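Local coordinates for protein CcbJ (Streptomyces caelestis, PDB 4HGZ) that probably transfers a methyl group from S-adenosyl-L-methionine to a nitrogen atom of its substrate, as an N-methyltransferase, at residues S93-R101 with N111-N119. Sequence-based numbering, arbitrary orientation.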
loop_
_atom_site.group_PDB
_atom_site.type_symbol
_atom_site.label_atom_id
_atom_site.label_comp_id
_atom_site.label_asym_id
_atom_site.label_seq_id
_atom_site.Cartn_x
_atom_site.Cartn_y
_atom_site.Cartn_z
ATOM N N SER C 93 29.186 -16.280 -20.897
ATOM C CA SER C 93 29.556 -17.159 -19.792
ATOM C C SER C 93 30.141 -18.468 -20.300
ATOM O O SER C 93 29.449 -19.269 -20.929
ATOM C CB SER C 93 28.345 -17.449 -18.911
ATOM O OG SER C 93 28.631 -18.514 -18.025
ATOM N N GLU C 94 31.417 -18.695 -20.016
ATOM C CA GLU C 94 32.086 -19.889 -20.505
ATOM C C GLU C 94 31.487 -21.170 -19.924
ATOM O O GLU C 94 31.211 -22.115 -20.659
ATOM C CB GLU C 94 33.586 -19.817 -20.228
ATOM C CG GLU C 94 34.398 -20.799 -21.053
ATOM C CD GLU C 94 35.874 -20.471 -21.052
ATOM O OE1 GLU C 94 36.258 -19.456 -20.427
ATOM O OE2 GLU C 94 36.647 -21.225 -21.681
ATOM N N PRO C 95 31.296 -21.211 -18.596
ATOM C CA PRO C 95 30.688 -22.379 -17.957
ATOM C C PRO C 95 29.330 -22.731 -18.570
ATOM O O PRO C 95 29.035 -23.907 -18.788
ATOM C CB PRO C 95 30.527 -21.947 -16.491
ATOM C CG PRO C 95 30.869 -20.475 -16.441
ATOM C CD PRO C 95 31.746 -20.209 -17.614
ATOM N N MET C 96 28.513 -21.722 -18.849
ATOM C CA MET C 96 27.239 -21.946 -19.515
ATOM C C MET C 96 27.397 -22.436 -20.954
ATOM O O MET C 96 26.731 -23.381 -21.364
ATOM C CB MET C 96 26.381 -20.683 -19.484
ATOM C CG MET C 96 25.522 -20.555 -18.241
ATOM S SD MET C 96 24.459 -19.109 -18.305
ATOM C CE MET C 96 23.446 -19.378 -16.850
ATOM N N LEU C 97 28.268 -21.797 -21.727
ATOM C CA LEU C 97 28.472 -22.226 -23.101
ATOM C C LEU C 97 29.019 -23.649 -23.146
ATOM O O LEU C 97 28.625 -24.453 -23.992
ATOM C CB LEU C 97 29.411 -21.280 -23.835
ATOM C CG LEU C 97 29.445 -21.507 -25.341
ATOM C CD1 LEU C 97 28.124 -21.104 -25.937
ATOM C CD2 LEU C 97 30.568 -20.722 -25.969
ATOM N N ASP C 98 29.932 -23.963 -22.235
ATOM C CA ASP C 98 30.467 -25.308 -22.173
ATOM C C ASP C 98 29.320 -26.306 -22.053
ATOM O O ASP C 98 29.291 -27.319 -22.749
ATOM C CB ASP C 98 31.464 -25.451 -21.019
ATOM C CG ASP C 98 32.843 -24.892 -21.363
ATOM O OD1 ASP C 98 33.106 -24.663 -22.562
ATOM O OD2 ASP C 98 33.666 -24.689 -20.441
ATOM N N LYS C 99 28.359 -26.005 -21.184
ATOM C CA LYS C 99 27.222 -26.891 -20.975
ATOM C C LYS C 99 26.352 -27.019 -22.216
ATOM O O LYS C 99 25.948 -28.111 -22.588
ATOM C CB LYS C 99 26.371 -26.424 -19.801
ATOM C CG LYS C 99 26.656 -27.162 -18.523
ATOM C CD LYS C 99 25.382 -27.381 -17.738
ATOM C CE LYS C 99 25.453 -28.675 -16.936
ATOM N NZ LYS C 99 24.103 -29.130 -16.497
ATOM N N LEU C 100 26.055 -25.898 -22.855
ATOM C CA LEU C 100 25.324 -25.946 -24.099
ATOM C C LEU C 100 26.010 -26.905 -25.079
ATOM O O LEU C 100 25.348 -27.679 -25.760
ATOM C CB LEU C 100 25.189 -24.550 -24.702
ATOM C CG LEU C 100 24.558 -24.532 -26.093
ATOM C CD1 LEU C 100 23.090 -24.785 -25.976
ATOM C CD2 LEU C 100 24.786 -23.217 -26.795
ATOM N N ARG C 101 27.337 -26.862 -25.138
ATOM C CA ARG C 101 28.095 -27.721 -26.046
ATOM C C ARG C 101 27.938 -29.185 -25.690
ATOM O O ARG C 101 27.810 -30.042 -26.560
ATOM C CB ARG C 101 29.573 -27.366 -26.005
ATOM C CG ARG C 101 29.942 -26.109 -26.754
ATOM C CD ARG C 101 31.357 -26.226 -27.259
ATOM N NE ARG C 101 31.832 -24.999 -27.880
ATOM C CZ ARG C 101 32.696 -24.182 -27.302
ATOM N NH1 ARG C 101 33.159 -24.471 -26.097
ATOM N NH2 ARG C 101 33.094 -23.085 -27.926
ATOM N N ASN C 111 23.037 -30.860 -33.836
ATOM C CA ASN C 111 23.726 -30.360 -35.020
ATOM C C ASN C 111 23.103 -29.079 -35.585
ATOM O O ASN C 111 23.735 -28.377 -36.371
ATOM C CB ASN C 111 23.792 -31.435 -36.103
ATOM C CG ASN C 111 22.423 -31.798 -36.640
ATOM O OD1 ASN C 111 21.401 -31.528 -36.010
ATOM N ND2 ASN C 111 22.394 -32.404 -37.811
ATOM N N LEU C 112 21.871 -28.773 -35.197
ATOM C CA LEU C 112 21.258 -27.508 -35.618
ATOM C C LEU C 112 21.633 -26.317 -34.732
ATOM O O LEU C 112 21.232 -25.183 -35.010
ATOM C CB LEU C 112 19.742 -27.630 -35.705
ATOM C CG LEU C 112 19.229 -28.544 -36.822
ATOM C CD1 LEU C 112 17.729 -28.634 -36.776
ATOM C CD2 LEU C 112 19.684 -28.049 -38.180
ATOM N N VAL C 113 22.400 -26.585 -33.676
ATOM C CA VAL C 113 22.826 -25.551 -32.731
ATOM C C VAL C 113 24.310 -25.187 -32.850
ATOM O O VAL C 113 25.170 -26.040 -32.706
ATOM C CB VAL C 113 22.606 -26.003 -31.299
ATOM C CG1 VAL C 113 22.887 -24.850 -30.352
ATOM C CG2 VAL C 113 21.193 -26.522 -31.131
ATOM N N VAL C 114 24.601 -23.910 -33.079
ATOM C CA VAL C 114 25.967 -23.467 -33.266
ATOM C C VAL C 114 26.390 -22.550 -32.131
ATOM O O VAL C 114 26.079 -21.361 -32.136
ATOM C CB VAL C 114 26.111 -22.717 -34.594
ATOM C CG1 VAL C 114 27.558 -22.315 -34.830
ATOM C CG2 VAL C 114 25.602 -23.578 -35.726
ATOM N N PRO C 115 27.115 -23.100 -31.150
ATOM C CA PRO C 115 27.494 -22.349 -29.955
ATOM C C PRO C 115 28.589 -21.326 -30.246
ATOM O O PRO C 115 29.642 -21.689 -30.761
ATOM C CB PRO C 115 28.031 -23.432 -29.008
ATOM C CG PRO C 115 27.825 -24.750 -29.711
ATOM C CD PRO C 115 27.685 -24.455 -31.157
ATOM N N VAL C 116 28.343 -20.063 -29.914
ATOM C CA VAL C 116 29.338 -19.018 -30.121
ATOM C C VAL C 116 29.709 -18.318 -28.821
ATOM O O VAL C 116 28.919 -17.553 -28.281
ATOM C CB VAL C 116 28.828 -17.951 -31.081
ATOM C CG1 VAL C 116 29.908 -16.898 -31.322
ATOM C CG2 VAL C 116 28.360 -18.588 -32.380
ATOM N N LEU C 117 30.920 -18.570 -28.334
ATOM C CA LEU C 117 31.390 -17.971 -27.099
ATOM C C LEU C 117 31.914 -16.567 -27.336
ATOM O O LEU C 117 32.791 -16.360 -28.169
ATOM C CB LEU C 117 32.494 -18.819 -26.461
ATOM C CG LEU C 117 33.169 -18.129 -25.272
ATOM C CD1 LEU C 117 32.162 -17.888 -24.159
ATOM C CD2 LEU C 117 34.350 -18.928 -24.750
ATOM N N GLY C 118 31.384 -15.606 -26.588
ATOM C CA GLY C 118 31.880 -14.249 -26.657
ATOM C C GLY C 118 30.906 -13.157 -26.278
ATOM O O GLY C 118 29.735 -13.399 -26.001
ATOM N N ASN C 119 31.421 -11.941 -26.256
ATOM C CA ASN C 119 30.638 -10.752 -26.015
ATOM C C ASN C 119 30.148 -10.271 -27.367
ATOM O O ASN C 119 30.945 -10.036 -28.279
ATOM C CB ASN C 119 31.504 -9.700 -25.312
ATOM C CG ASN C 119 30.975 -8.290 -25.471
ATOM O OD1 ASN C 119 29.875 -8.072 -25.979
ATOM N ND2 ASN C 119 31.766 -7.317 -25.032
#
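The first turns of helix 94-106, with Ser-93 at the N-cap position, run nearly antiparallel to strand 113-117, at 161° with the axes 8.9 Å apart, and Leu-97 lies over Leu-117 while Arg-101 lies over Pro-115. No hydrogen bond joins the two; the contact is apolar. Pro-115 is its hub: CB meets Leu-97 CD1, whose side chain crosses the proline at about a right angle, at 3.9 Å and Leu-100 CD2 equally closely, the latter helped there by a CG anti to the backbone N (chi1 174°). The methylene CG of Arg-101 rests on Pro-115 CG, also at 3.9 Å, and the chain, extended from CG to NE, slants back toward the helix N-terminus, bringing NH1 to a long salt bridge with Asp-98 OD1 (3.5 Å). Leu-117 lies under the first helical turn, CD2 4.1 Å from Glu-94 CG. At the start of the strand Leu-100 CD2 loosely approaches Val-113 CG1 (4.4 Å), and both side chains also touch Phe-78 of helix 77-82. Backbone bonds of Val-114 and Val-116 tie the edge strand to strand 87-91, completing a beta-alpha-beta unit of the Rossmann-like methyltransferase fold; Glu-91, ending its strand, and Asn-119, just beyond the other, belong to the S-adenosyl-L-homocysteine site, unoccupied in this chain.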